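Local coordinates for ribulose-5-phosphate reductase 1 (Staphylococcus aureus, PDB 6XHK), which catalyses the NADPH-dependent reduction of D-ribulose 5-phosphate to D-ribitol 5-phosphate, a step in the biosynthesis of poly(ribitol phosphate) wall teichoic acid, at residues 32-36 / 137-142; 61-66 / 114-118; 146-151 / 286-290. Numbering follows the deposited sequence.

After strands 2-10 and 13-20 the chain enters strand 28-36, whose end belongs to contact 1. It then passes residues 61-66, and contact 2 closes when residues 114-118 return to them. Contact 1 closes later, at residues 137-142, so contact 2 is nested inside its loop. The two touch, with S36 N 3.0 Å from E65 O, a probable hydrogen bond between strands 28-36 and 65-73. Contact 3 follows in series, opening on helix 143-155 and closing on helix 284-296, after all six strands of the Rossmann-type parallel sheet. Contact 1 sets a turn against the mixed sheet, contact 2 a loop against the entry to strand 65-73, and contact 3 joins two helices beside the cofactor.

Contact 1: residues 32-36 / 137-142; sequences PLYMS and LSIISY
Residues 32-36 form the end of an extended strand, and residues 137-142 a weakly bonded helical turn, about 137-140, that runs on into a loop. The strand is kinked at L33 (phi/psi -111/-64), where L33 and Y34 both face V67 of strand 65-73 in a classic beta bulge. The CA atoms of Y34 and S138 are 5.6 Å apart, those of M35 and S141 5.2 Å, and those of S36 and Y142 5.9 Å. No hydrogen bond joins the segments; they meet by van der Waals contact. The bulge sets L33 and Y34 both toward the helical turn. Y34 (chi1 m) covers most: its CD1 is 3.6 Å from L137 CB, and S138 CA sits over one face of its ring, 3.9 Å from CG. L137 (m, t) also meets L33 (m, t), CD1 to CD1 at 3.8 Å. S141 CB packs on the strand backbone, 3.9 Å from Y34 C, while S141 OG bonds back to S138 O at 2.7 Å. Y142 CD1 is 4.1 Å from S36 OG, near the predicted zinc ligand E65; S36 OG is hydrogen-bonded to T335 O. The CA-to-CB bond of M35 points away, and its side chain touches I63. The turn leads into helix 143-155. Strand 28-36 lies between strands 65-73 and 334-339 in the mixed sheet of the GroES-like domain, and Y34 also touches E311 of strand 308-314.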
ATOM      1  N   PRO A  32       3.840 -18.391   2.000  1.00 88.23           N
ATOM      2  CA  PRO A  32       2.975 -17.379   1.401  1.00 81.58           C
ATOM      3  C   PRO A  32       1.819 -17.997   0.632  1.00 81.89           C
ATOM      4  O   PRO A  32       1.958 -19.050   0.008  1.00 90.68           O
ATOM      5  CB  PRO A  32       3.940 -16.595   0.507  1.00 92.29           C
ATOM      6  CG  PRO A  32       5.025 -17.556   0.170  1.00 81.55           C
ATOM      7  CD  PRO A  32       5.198 -18.374   1.416  1.00 81.38           C
ATOM      8  N   LEU A  33       0.658 -17.343   0.725  1.00 82.35           N
ATOM      9  CA  LEU A  33      -0.571 -17.761   0.054  1.00 83.00           C
ATOM     10  C   LEU A  33      -0.982 -16.806  -1.059  1.00 83.60           C
ATOM     11  O   LEU A  33      -1.036 -17.203  -2.226  1.00 88.44           O
ATOM     12  CB  LEU A  33      -1.726 -17.916   1.068  1.00 83.49           C
ATOM     13  CG  LEU A  33      -1.558 -19.010   2.125  1.00 83.16           C
ATOM     14  CD1 LEU A  33      -2.705 -19.052   3.130  1.00 83.79           C
ATOM     15  CD2 LEU A  33      -1.355 -20.343   1.437  1.00 83.16           C
ATOM     16  N   TYR A  34      -1.299 -15.559  -0.730  1.00 95.52           N
ATOM     17  CA  TYR A  34      -1.565 -14.519  -1.713  1.00 84.69           C
ATOM     18  C   TYR A  34      -0.576 -13.364  -1.530  1.00 84.45           C
ATOM     19  O   TYR A  34      -0.104 -13.082  -0.423  1.00 84.08           O
ATOM     20  CB  TYR A  34      -3.026 -14.052  -1.609  1.00 92.69           C
ATOM     21  CG  TYR A  34      -4.029 -15.176  -1.842  1.00103.68           C
ATOM     22  CD1 TYR A  34      -4.578 -15.897  -0.771  1.00 97.55           C
ATOM     23  CD2 TYR A  34      -4.449 -15.500  -3.133  1.00107.80           C
ATOM     24  CE1 TYR A  34      -5.495 -16.920  -0.987  1.00 87.27           C
ATOM     25  CE2 TYR A  34      -5.370 -16.525  -3.358  1.00105.27           C
ATOM     26  CZ  TYR A  34      -5.889 -17.229  -2.285  1.00108.04           C
ATOM     27  OH  TYR A  34      -6.804 -18.238  -2.517  1.00117.09           O
ATOM     28  N   MET A  35      -0.215 -12.725  -2.636  1.00 91.36           N
ATOM     29  CA  MET A  35       0.733 -11.625  -2.580  1.00 89.19           C
ATOM     30  C   MET A  35       0.459 -10.696  -3.752  1.00 95.33           C
ATOM     31  O   MET A  35      -0.029 -11.136  -4.796  1.00 95.88           O
ATOM     32  CB  MET A  35       2.178 -12.143  -2.586  1.00 83.98           C
ATOM     33  CG  MET A  35       2.621 -12.917  -3.822  1.00 88.02           C
ATOM     34  SD  MET A  35       4.306 -13.568  -3.606  1.00107.50           S
ATOM     35  CE  MET A  35       4.192 -14.212  -1.943  1.00 82.59           C
ATOM     36  N   SER A  36       0.760  -9.401  -3.570  1.00 99.05           N
ATOM     37  CA  SER A  36       0.427  -8.389  -4.566  1.00 87.53           C
ATOM     38  C   SER A  36       1.668  -7.624  -5.013  1.00 87.64           C
ATOM     39  O   SER A  36       2.560  -7.341  -4.212  1.00100.37           O
ATOM     40  CB  SER A  36      -0.624  -7.420  -4.034  1.00 88.76           C
ATOM     41  OG  SER A  36      -0.977  -6.492  -5.036  1.00 97.38           O
ATOM     42  N   LEU A 137      -8.663 -13.822   1.700  1.00 98.35           N
ATOM     43  CA  LEU A 137      -7.238 -13.533   1.795  1.00 94.78           C
ATOM     44  C   LEU A 137      -6.701 -12.855   0.539  1.00 86.88           C
ATOM     45  O   LEU A 137      -5.719 -12.097   0.622  1.00104.47           O
ATOM     46  CB  LEU A 137      -6.445 -14.810   2.099  1.00 91.84           C
ATOM     47  CG  LEU A 137      -6.750 -15.705   3.309  1.00 88.14           C
ATOM     48  CD1 LEU A 137      -5.808 -16.880   3.287  1.00 87.23           C
ATOM     49  CD2 LEU A 137      -6.631 -14.963   4.644  1.00 88.47           C
ATOM     50  N   SER A 138      -7.327 -13.093  -0.621  1.00 87.40           N
ATOM     51  CA  SER A 138      -6.830 -12.491  -1.859  1.00 99.06           C
ATOM     52  C   SER A 138      -6.834 -10.962  -1.781  1.00102.06           C
ATOM     53  O   SER A 138      -6.015 -10.294  -2.429  1.00 96.88           O
ATOM     54  CB  SER A 138      -7.655 -12.960  -3.057  1.00 87.52           C
ATOM     55  OG  SER A 138      -8.979 -12.450  -2.995  1.00 99.60           O
ATOM     56  N   ILE A 139      -7.726 -10.384  -0.986  1.00 95.48           N
ATOM     57  CA  ILE A 139      -7.784  -8.936  -0.902  1.00 98.81           C
ATOM     58  C   ILE A 139      -7.060  -8.409   0.339  1.00 95.05           C
ATOM     59  O   ILE A 139      -6.525  -7.292   0.300  1.00 99.39           O
ATOM     60  CB  ILE A 139      -9.254  -8.466  -0.995  1.00103.74           C
ATOM     61  CG1 ILE A 139     -10.060  -8.888   0.227  1.00105.68           C
ATOM     62  CG2 ILE A 139      -9.906  -9.030  -2.266  1.00 91.39           C
ATOM     63  CD1 ILE A 139     -11.547  -8.777   0.002  1.00108.07           C
ATOM     64  N   ILE A 140      -6.968  -9.199   1.405  1.00 92.64           N
ATOM     65  CA  ILE A 140      -6.041  -8.939   2.491  1.00 87.50           C
ATOM     66  C   ILE A 140      -4.576  -8.915   2.037  1.00 85.80           C
ATOM     67  O   ILE A 140      -3.724  -8.433   2.783  1.00112.65           O
ATOM     68  CB  ILE A 140      -6.327  -9.990   3.604  1.00 93.64           C
ATOM     69  CG1 ILE A 140      -7.786  -9.903   4.036  1.00 97.82           C
ATOM     70  CG2 ILE A 140      -5.405  -9.909   4.808  1.00 87.45           C
ATOM     71  CD1 ILE A 140      -8.179  -8.523   4.523  1.00 91.11           C
ATOM     72  N   SER A 141      -4.251  -9.409   0.833  1.00110.69           N
ATOM     73  CA  SER A 141      -2.839  -9.430   0.429  1.00104.71           C
ATOM     74  C   SER A 141      -2.231  -8.021   0.374  1.00101.13           C
ATOM     75  O   SER A 141      -1.063  -7.824   0.744  1.00100.49           O
ATOM     76  CB  SER A 141      -2.654 -10.138  -0.918  1.00107.07           C
ATOM     77  OG  SER A 141      -3.480  -9.602  -1.932  1.00108.56           O
ATOM     78  N   TYR A 142      -2.990  -7.026  -0.071  1.00 99.06           N
ATOM     79  CA  TYR A 142      -2.433  -5.673  -0.138  1.00 96.01           C
ATOM     80  C   TYR A 142      -2.820  -4.837   1.087  1.00 94.15           C
ATOM     81  O   TYR A 142      -3.250  -3.696   0.989  1.00 92.06           O
ATOM     82  CB  TYR A 142      -2.826  -4.991  -1.448  1.00106.15           C
ATOM     83  CG  TYR A 142      -4.250  -5.184  -1.940  1.00106.38           C
ATOM     84  CD1 TYR A 142      -4.532  -6.010  -3.018  1.00103.00           C
ATOM     85  CD2 TYR A 142      -5.300  -4.456  -1.382  1.00104.66           C
ATOM     86  CE1 TYR A 142      -5.823  -6.156  -3.487  1.00 99.81           C
ATOM     87  CE2 TYR A 142      -6.596  -4.593  -1.843  1.00106.57           C
ATOM     88  CZ  TYR A 142      -6.857  -5.452  -2.899  1.00107.61           C
ATOM     89  OH  TYR A 142      -8.151  -5.617  -3.377  1.00 99.98           O
TER

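Contact 2: residues 61-66 / 114-118; sequences SLIHEG and DGFMQ
Residues 61-66 are mostly irregular and enter strand 65-73 at their end; residues 114-118 form a loop. S61 and G115 lie closest, CA to CA 4.5 Å, and I63 pairs with F116 at 5.2 Å. S61 OG (chi1 p) is both donor and acceptor: it gives a hydrogen bond to D114 OD1 at 2.7 Å and takes one from G115 N at 2.5 Å. A CB on G115 would clash with S61 C. A weak bond runs from F116 N to I63 O, 2.8 Å. H64 ND1 donates to L62 O in a very short 2.5 Å bond. H64 NE2 is 3.5 Å from D114 O and H64 CE1 4.0 Å from G115 CA. H64 and E65, in the GroES-like domain of this zinc-containing alcohol dehydrogenase, are two of the four predicted ligands of the catalytic zinc, with C38 and E144. E65 OE1 forms a salt bridge with K334, and E65 points away from residues 114-118. F116 (chi1 m) lies under H64, whose CA is 4.2 Å from the ring centroid in a CH-pi contact; G66 N is at the ring edge, 3.9 Å from F116 CE2. M117 centres an inverse gamma turn, with Q118 N bonded to F116 O at 2.7 Å. M117 SD packs on L62 CB and M117 CG on I63 CG1, both at 3.6 Å. Q118 NE2 donates to F120 O.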
ATOM      1  N   SER A  61      14.979 -11.155  -4.167  1.00117.26           N
ATOM      2  CA  SER A  61      13.554 -11.460  -4.192  1.00122.58           C
ATOM      3  C   SER A  61      12.752 -10.162  -4.142  1.00123.39           C
ATOM      4  O   SER A  61      13.203  -9.152  -3.583  1.00120.01           O
ATOM      5  CB  SER A  61      13.165 -12.376  -3.029  1.00123.23           C
ATOM      6  OG  SER A  61      13.744 -11.931  -1.816  1.00138.41           O
ATOM      7  N   LEU A  62      11.550 -10.196  -4.730  1.00111.85           N
ATOM      8  CA  LEU A  62      10.826  -8.961  -5.013  1.00113.97           C
ATOM      9  C   LEU A  62       9.707  -8.600  -4.040  1.00127.08           C
ATOM     10  O   LEU A  62       9.838  -7.636  -3.284  1.00153.53           O
ATOM     11  CB  LEU A  62      10.275  -8.994  -6.445  1.00101.14           C
ATOM     12  CG  LEU A  62      11.324  -8.746  -7.534  1.00 96.90           C
ATOM     13  CD1 LEU A  62      10.703  -8.597  -8.915  1.00 88.86           C
ATOM     14  CD2 LEU A  62      12.064  -7.462  -7.182  1.00 89.21           C
ATOM     15  N   ILE A  63       8.606  -9.343  -4.058  1.00 85.70           N
ATOM     16  CA  ILE A  63       7.348  -8.870  -3.477  1.00 85.61           C
ATOM     17  C   ILE A  63       7.466  -8.640  -1.973  1.00 85.54           C
ATOM     18  O   ILE A  63       8.141  -9.392  -1.260  1.00 96.21           O
ATOM     19  CB  ILE A  63       6.231  -9.881  -3.807  1.00108.58           C
ATOM     20  CG1 ILE A  63       6.088 -10.080  -5.323  1.00 85.16           C
ATOM     21  CG2 ILE A  63       4.921  -9.547  -3.130  1.00 84.99           C
ATOM     22  CD1 ILE A  63       5.732  -8.850  -6.048  1.00 94.33           C
ATOM     23  N   HIS A  64       6.709  -7.671  -1.482  1.00 98.55           N
ATOM     24  CA  HIS A  64       6.695  -7.296  -0.084  1.00 93.62           C
ATOM     25  C   HIS A  64       5.339  -7.073   0.532  1.00 94.18           C
ATOM     26  O   HIS A  64       5.211  -6.684   1.650  1.00 86.56           O
ATOM     27  CB  HIS A  64       7.481  -6.054   0.100  1.00 96.45           C
ATOM     28  CG  HIS A  64       8.950  -6.275   0.103  1.00110.74           C
ATOM     29  ND1 HIS A  64       9.658  -6.559  -1.036  1.00121.47           N
ATOM     30  CD2 HIS A  64       9.850  -6.240   1.104  1.00122.21           C
ATOM     31  CE1 HIS A  64      10.935  -6.687  -0.740  1.00126.10           C
ATOM     32  NE2 HIS A  64      11.077  -6.503   0.555  1.00121.61           N
ATOM     33  N   GLU A  65       4.319  -7.247  -0.249  1.00 86.26           N
ATOM     34  CA  GLU A  65       2.933  -7.203   0.227  1.00 95.22           C
ATOM     35  C   GLU A  65       2.369  -8.625   0.193  1.00 98.46           C
ATOM     36  O   GLU A  65       2.187  -9.186  -0.892  1.00 94.80           O
ATOM     37  CB  GLU A  65       2.093  -6.298  -0.671  1.00 95.48           C
ATOM     38  CG  GLU A  65       2.468  -4.849  -0.621  1.00119.82           C
ATOM     39  CD  GLU A  65       1.577  -3.973  -1.475  1.00133.71           C
ATOM     40  OE1 GLU A  65       0.729  -4.517  -2.210  1.00135.48           O
ATOM     41  OE2 GLU A  65       1.769  -2.738  -1.450  1.00145.06           O
ATOM     42  N   GLY A  66       2.066  -9.211   1.353  1.00101.36           N
ATOM     43  CA  GLY A  66       1.526 -10.561   1.270  1.00 84.42           C
ATOM     44  C   GLY A  66       0.894 -11.118   2.534  1.00 84.24           C
ATOM     45  O   GLY A  66       1.006 -10.555   3.624  1.00 86.99           O
ATOM     46  N   ASP A 114      15.055  -8.970   2.311  1.00113.07           N
ATOM     47  CA  ASP A 114      14.693 -10.051   1.394  1.00122.32           C
ATOM     48  C   ASP A 114      13.178 -10.056   1.188  1.00121.26           C
ATOM     49  O   ASP A 114      12.445  -9.430   1.951  1.00119.21           O
ATOM     50  CB  ASP A 114      15.157 -11.415   1.923  1.00123.65           C
ATOM     51  CG  ASP A 114      15.885 -12.247   0.861  1.00128.10           C
ATOM     52  OD1 ASP A 114      16.025 -11.790  -0.300  1.00131.09           O
ATOM     53  OD2 ASP A 114      16.309 -13.371   1.185  1.00125.18           O
ATOM     54  N   GLY A 115      12.712 -10.782   0.167  1.00117.28           N
ATOM     55  CA  GLY A 115      11.350 -10.667  -0.309  1.00110.29           C
ATOM     56  C   GLY A 115      10.475 -11.865   0.016  1.00107.13           C
ATOM     57  O   GLY A 115      10.810 -12.719   0.839  1.00108.23           O
ATOM     58  N   PHE A 116       9.321 -11.915  -0.658  1.00 96.27           N
ATOM     59  CA  PHE A 116       8.294 -12.913  -0.371  1.00 93.25           C
ATOM     60  C   PHE A 116       8.127 -13.962  -1.464  1.00 93.65           C
ATOM     61  O   PHE A 116       7.451 -14.971  -1.230  1.00 77.38           O
ATOM     62  CB  PHE A 116       6.929 -12.245  -0.122  1.00 78.15           C
ATOM     63  CG  PHE A 116       6.840 -11.488   1.175  1.00 78.71           C
ATOM     64  CD1 PHE A 116       7.864 -11.531   2.105  1.00 83.51           C
ATOM     65  CD2 PHE A 116       5.732 -10.693   1.449  1.00 92.54           C
ATOM     66  CE1 PHE A 116       7.769 -10.815   3.303  1.00 81.70           C
ATOM     67  CE2 PHE A 116       5.630  -9.965   2.644  1.00 79.88           C
ATOM     68  CZ  PHE A 116       6.646 -10.033   3.574  1.00 80.11           C
ATOM     69  N   MET A 117       8.715 -13.780  -2.641  1.00 90.10           N
ATOM     70  CA  MET A 117       8.646 -14.835  -3.651  1.00 83.49           C
ATOM     71  C   MET A 117       9.599 -15.966  -3.277  1.00 85.93           C
ATOM     72  O   MET A 117      10.659 -16.164  -3.872  1.00 95.84           O
ATOM     73  CB  MET A 117       8.948 -14.279  -5.029  1.00 91.64           C
ATOM     74  CG  MET A 117       8.163 -13.052  -5.363  1.00102.35           C
ATOM     75  SD  MET A 117       8.926 -12.315  -6.792  1.00121.75           S
ATOM     76  CE  MET A 117       8.517 -13.502  -8.033  1.00 92.12           C
ATOM     77  N   GLN A 118       9.200 -16.738  -2.269  1.00 98.36           N
ATOM     78  CA  GLN A 118       9.955 -17.924  -1.897  1.00 96.68           C
ATOM     79  C   GLN A 118       9.004 -18.952  -1.289  1.00 91.51           C
ATOM     80  O   GLN A 118       7.852 -18.649  -0.971  1.00 95.07           O
ATOM     81  CB  GLN A 118      11.107 -17.569  -0.943  1.00 89.21           C
ATOM     82  CG  GLN A 118      10.779 -16.633   0.188  1.00 77.88           C
ATOM     83  CD  GLN A 118      12.001 -15.873   0.632  1.00103.17           C
ATOM     84  OE1 GLN A 118      12.713 -15.325  -0.200  1.00104.99           O
ATOM     85  NE2 GLN A 118      12.291 -15.888   1.931  1.00111.72           N
TER

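Contact 3: residues 146-151 / 286-290; sequences VTVSLH and DFQDV. With NDP (NADPH dihydro-nicotinamide-adenine-dinucleotide phosphate), chain B.
Helix 143-155, leading into the Rossmann-type part of this zinc-containing alcohol dehydrogenase, crosses helix 284-296 beside the NADPH site. Residues 146-151 and 286-290 are both regular helix. Their axes approach to 9.1 Å and cross at 100°, nearly at right angles, so the contact is short. T147 and D286 are nearest, CA to CA 5.4 Å. T147 is central. Its CG2 stands over the face of the F287 ring, 3.6 Å from the centroid, in a CH-pi contact, and 3.6 Å from V290 CG2. With chi1 p, T147 OG1 bonds to E144 O and S282 OG. V146 CG1 meets V290 CG1 at 3.5 Å. L150 CD2 reaches D289 CB at 3.7 Å and V290 CG2 at 4.0 Å. H151 ND1 is 3.2 Å from D286 OD2, but the angle is too poor for a hydrogen bond; D286 OD2 accepts one from G283 N. V148 points away from residues 286-290, and its CG1 lies 3.6 Å from the carboxamide carbon C7N of NADPH.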
ATOM      1  N   VAL A 146      -2.934  -0.396   3.011  1.00 91.74           N
ATOM      2  CA  VAL A 146      -3.857   0.104   4.016  1.00 92.32           C
ATOM      3  C   VAL A 146      -3.095   0.593   5.228  1.00 93.84           C
ATOM      4  O   VAL A 146      -3.507   1.558   5.884  1.00102.62           O
ATOM      5  CB  VAL A 146      -4.884  -0.974   4.395  1.00 92.05           C
ATOM      6  CG1 VAL A 146      -5.826  -0.426   5.439  1.00 89.43           C
ATOM      7  CG2 VAL A 146      -5.653  -1.399   3.163  1.00 90.27           C
ATOM      8  N   THR A 147      -1.958  -0.030   5.534  1.00 92.64           N
ATOM      9  CA  THR A 147      -1.197   0.437   6.688  1.00 98.77           C
ATOM     10  C   THR A 147      -0.539   1.778   6.393  1.00 96.69           C
ATOM     11  O   THR A 147      -0.551   2.669   7.244  1.00 89.19           O
ATOM     12  CB  THR A 147      -0.138  -0.574   7.123  1.00 97.10           C
ATOM     13  OG1 THR A 147       0.743  -0.861   6.032  1.00 96.68           O
ATOM     14  CG2 THR A 147      -0.809  -1.846   7.591  1.00 91.51           C
ATOM     15  N   VAL A 148       0.066   1.922   5.203  1.00 95.86           N
ATOM     16  CA  VAL A 148       0.667   3.194   4.793  1.00 94.75           C
ATOM     17  C   VAL A 148      -0.340   4.325   4.943  1.00 95.20           C
ATOM     18  O   VAL A 148      -0.047   5.392   5.522  1.00 98.35           O
ATOM     19  CB  VAL A 148       1.186   3.083   3.346  1.00 89.36           C
ATOM     20  CG1 VAL A 148       1.548   4.437   2.811  1.00 90.81           C
ATOM     21  CG2 VAL A 148       2.386   2.162   3.290  1.00 94.23           C
ATOM     22  N   SER A 149      -1.556   4.082   4.459  1.00 82.52           N
ATOM     23  CA  SER A 149      -2.611   5.082   4.538  1.00 89.65           C
ATOM     24  C   SER A 149      -2.968   5.404   5.986  1.00 94.20           C
ATOM     25  O   SER A 149      -2.928   6.575   6.394  1.00 93.40           O
ATOM     26  CB  SER A 149      -3.834   4.597   3.762  1.00 82.14           C
ATOM     27  OG  SER A 149      -4.896   5.504   3.875  1.00 81.98           O
ATOM     28  N   LEU A 150      -3.323   4.387   6.780  1.00 84.52           N
ATOM     29  CA  LEU A 150      -3.673   4.641   8.176  1.00 86.02           C
ATOM     30  C   LEU A 150      -2.548   5.358   8.919  1.00 89.58           C
ATOM     31  O   LEU A 150      -2.810   6.231   9.754  1.00 94.86           O
ATOM     32  CB  LEU A 150      -4.015   3.337   8.883  1.00 87.98           C
ATOM     33  CG  LEU A 150      -4.322   3.498  10.369  1.00 91.12           C
ATOM     34  CD1 LEU A 150      -5.720   4.038  10.591  1.00 90.85           C
ATOM     35  CD2 LEU A 150      -4.093   2.200  11.133  1.00 92.20           C
ATOM     36  N   HIS A 151      -1.293   4.990   8.644  1.00 88.39           N
ATOM     37  CA  HIS A 151      -0.159   5.660   9.266  1.00 86.23           C
ATOM     38  C   HIS A 151      -0.203   7.154   8.985  1.00 90.80           C
ATOM     39  O   HIS A 151      -0.110   7.980   9.909  1.00 86.40           O
ATOM     40  CB  HIS A 151       1.156   5.056   8.759  1.00 92.21           C
ATOM     41  CG  HIS A 151       2.359   5.501   9.534  1.00108.06           C
ATOM     42  ND1 HIS A 151       2.439   5.403  10.909  1.00106.53           N
ATOM     43  CD2 HIS A 151       3.509   6.093   9.130  1.00103.28           C
ATOM     44  CE1 HIS A 151       3.596   5.894  11.313  1.00100.53           C
ATOM     45  NE2 HIS A 151       4.262   6.323  10.255  1.00 99.49           N
ATOM     46  N   ASP A 286       0.649  -0.515  13.081  1.00112.66           N
ATOM     47  CA  ASP A 286      -0.318  -0.212  12.023  1.00114.19           C
ATOM     48  C   ASP A 286      -0.919  -1.473  11.405  1.00110.34           C
ATOM     49  O   ASP A 286      -2.104  -1.480  11.047  1.00 84.06           O
ATOM     50  CB  ASP A 286       0.318   0.672  10.938  1.00129.72           C
ATOM     51  CG  ASP A 286       1.040   1.888  11.506  1.00143.81           C
ATOM     52  OD1 ASP A 286       0.523   2.483  12.482  1.00153.19           O
ATOM     53  OD2 ASP A 286       2.126   2.234  10.982  1.00144.77           O
ATOM     54  N   PHE A 287      -0.142  -2.551  11.274  1.00110.09           N
ATOM     55  CA  PHE A 287      -0.738  -3.794  10.786  1.00102.68           C
ATOM     56  C   PHE A 287      -1.748  -4.356  11.784  1.00 98.31           C
ATOM     57  O   PHE A 287      -2.840  -4.795  11.385  1.00 86.09           O
ATOM     58  CB  PHE A 287       0.341  -4.824  10.480  1.00 83.44           C
ATOM     59  CG  PHE A 287       1.038  -4.618   9.157  1.00 82.05           C
ATOM     60  CD1 PHE A 287       0.527  -5.165   7.987  1.00104.05           C
ATOM     61  CD2 PHE A 287       2.240  -3.937   9.092  1.00 84.48           C
ATOM     62  CE1 PHE A 287       1.184  -4.998   6.771  1.00 99.84           C
ATOM     63  CE2 PHE A 287       2.902  -3.781   7.882  1.00 89.17           C
ATOM     64  CZ  PHE A 287       2.375  -4.312   6.720  1.00 80.10           C
ATOM     65  N   GLN A 288      -1.425  -4.329  13.087  1.00 86.70           N
ATOM     66  CA  GLN A 288      -2.404  -4.795  14.069  1.00 89.99           C
ATOM     67  C   GLN A 288      -3.659  -3.918  14.068  1.00103.95           C
ATOM     68  O   GLN A 288      -4.782  -4.434  14.144  1.00104.44           O
ATOM     69  CB  GLN A 288      -1.795  -4.855  15.471  1.00104.24           C
ATOM     70  CG  GLN A 288      -2.686  -5.616  16.482  1.00127.56           C
ATOM     71  CD  GLN A 288      -2.739  -7.135  16.222  1.00142.52           C
ATOM     72  OE1 GLN A 288      -3.812  -7.714  15.973  1.00145.43           O
ATOM     73  NE2 GLN A 288      -1.577  -7.791  16.325  1.00145.85           N
ATOM     74  N   ASP A 289      -3.491  -2.590  13.963  1.00113.30           N
ATOM     75  CA  ASP A 289      -4.641  -1.691  13.891  1.00109.71           C
ATOM     76  C   ASP A 289      -5.489  -1.949  12.647  1.00107.31           C
ATOM     77  O   ASP A 289      -6.728  -1.951  12.722  1.00105.11           O
ATOM     78  CB  ASP A 289      -4.174  -0.238  13.924  1.00116.14           C
ATOM     79  CG  ASP A 289      -3.532   0.150  15.252  1.00131.04           C
ATOM     80  OD1 ASP A 289      -3.686  -0.609  16.234  1.00135.48           O
ATOM     81  OD2 ASP A 289      -2.891   1.230  15.312  1.00134.88           O
ATOM     82  N   VAL A 290      -4.848  -2.185  11.496  1.00 99.30           N
ATOM     83  CA  VAL A 290      -5.599  -2.401  10.262  1.00100.21           C
ATOM     84  C   VAL A 290      -6.375  -3.710  10.325  1.00 99.43           C
ATOM     85  O   VAL A 290      -7.503  -3.802   9.826  1.00 90.51           O
ATOM     86  CB  VAL A 290      -4.661  -2.377   9.043  1.00 98.55           C
ATOM     87  CG1 VAL A 290      -5.385  -2.964   7.822  1.00 84.89           C
ATOM     88  CG2 VAL A 290      -4.153  -0.980   8.769  1.00 83.65           C
TER
HETATM   89  PA  NDP B 401      -1.262   4.897  -9.124  1.00140.77           P
HETATM   90  O1A NDP B 401      -0.663   4.302 -10.366  1.00158.92           O
HETATM   91  O2A NDP B 401      -2.559   4.176  -8.772  1.00137.07           O
HETATM   92  O5B NDP B 401      -1.489   6.525  -9.367  1.00136.42           O
HETATM   93  C5B NDP B 401      -2.466   7.265  -8.563  1.00117.39           C
HETATM   94  C4B NDP B 401      -3.371   8.188  -9.463  1.00 96.54           C
HETATM   95  O4B NDP B 401      -3.005   9.442  -9.426  1.00 89.37           O
HETATM   96  C3B NDP B 401      -3.271   7.776 -10.960  1.00 89.51           C
HETATM   97  O3B NDP B 401      -4.482   7.390 -11.443  1.00 89.35           O
HETATM   98  C2B NDP B 401      -2.866   9.019 -11.741  1.00 82.78           C
HETATM   99  O2B NDP B 401      -3.714   8.988 -12.965  1.00 77.84           O
HETATM  100  C1B NDP B 401      -3.206   9.996 -10.937  1.00 88.49           C
HETATM  101  N9A NDP B 401      -2.526  11.271 -11.184  1.00 92.88           N
HETATM  102  C8A NDP B 401      -1.499  11.555 -12.036  1.00103.79           C
HETATM  103  N7A NDP B 401      -1.203  12.883 -11.937  1.00 92.22           N
HETATM  104  C5A NDP B 401      -2.032  13.402 -11.045  1.00 93.77           C
HETATM  105  C6A NDP B 401      -2.180  14.838 -10.526  1.00 81.84           C
HETATM  106  N6A NDP B 401      -1.293  15.861 -11.033  1.00 84.99           N
HETATM  107  N1A NDP B 401      -3.183  15.120  -9.555  1.00 66.98           N
HETATM  108  C2A NDP B 401      -4.061  14.081  -9.062  1.00 64.85           C
HETATM  109  N3A NDP B 401      -3.906  12.702  -9.569  1.00 79.88           N
HETATM  110  C4A NDP B 401      -2.854  12.409 -10.583  1.00 88.69           C
HETATM  111  O3  NDP B 401      -0.229   4.695  -7.802  1.00134.05           O
HETATM  112  PN  NDP B 401      -0.707   4.633  -6.175  1.00135.47           P
HETATM  113  O1N NDP B 401      -2.104   5.232  -5.994  1.00144.51           O
HETATM  114  O2N NDP B 401      -0.783   3.208  -5.734  1.00151.93           O
HETATM  115  O5D NDP B 401       0.456   5.430  -5.288  1.00131.84           O
HETATM  116  C5D NDP B 401       1.320   6.386  -5.943  1.00127.78           C
HETATM  117  C4D NDP B 401       2.522   6.758  -5.226  1.00124.75           C
HETATM  118  O4D NDP B 401       2.512   6.308  -3.705  1.00115.63           O
HETATM  119  C3D NDP B 401       3.799   6.113  -5.816  1.00137.61           C
HETATM  120  O3D NDP B 401       4.892   7.123  -5.941  1.00143.04           O
HETATM  121  C2D NDP B 401       4.122   5.121  -4.951  1.00142.46           C
HETATM  122  O2D NDP B 401       5.536   4.747  -4.965  1.00152.90           O
HETATM  123  C1D NDP B 401       3.660   5.692  -3.494  1.00126.08           C
HETATM  124  N1N NDP B 401       3.629   4.692  -2.406  1.00119.50           N
HETATM  125  C2N NDP B 401       4.092   5.137  -1.089  1.00134.05           C
HETATM  126  C3N NDP B 401       4.312   4.178   0.094  1.00141.63           C
HETATM  127  C7N NDP B 401       4.837   4.781   1.461  1.00144.56           C
HETATM  128  O7N NDP B 401       5.397   4.072   2.263  1.00156.21           O
HETATM  129  N7N NDP B 401       4.631   6.205   1.736  1.00131.37           N
HETATM  130  C4N NDP B 401       3.759   2.735  -0.004  1.00139.28           C
HETATM  131  C5N NDP B 401       3.493   2.283  -1.457  1.00131.03           C
HETATM  132  C6N NDP B 401       3.179   3.306  -2.570  1.00116.03           C
HETATM  133  P2B NDP B 401      -2.917   8.815 -14.373  1.00106.76           P
HETATM  134  O1X NDP B 401      -1.731   9.753 -14.450  1.00 99.07           O
HETATM  135  O2X NDP B 401      -2.402   7.388 -14.440  1.00115.68           O
HETATM  136  O3X NDP B 401      -3.886   9.128 -15.500  1.00120.52           O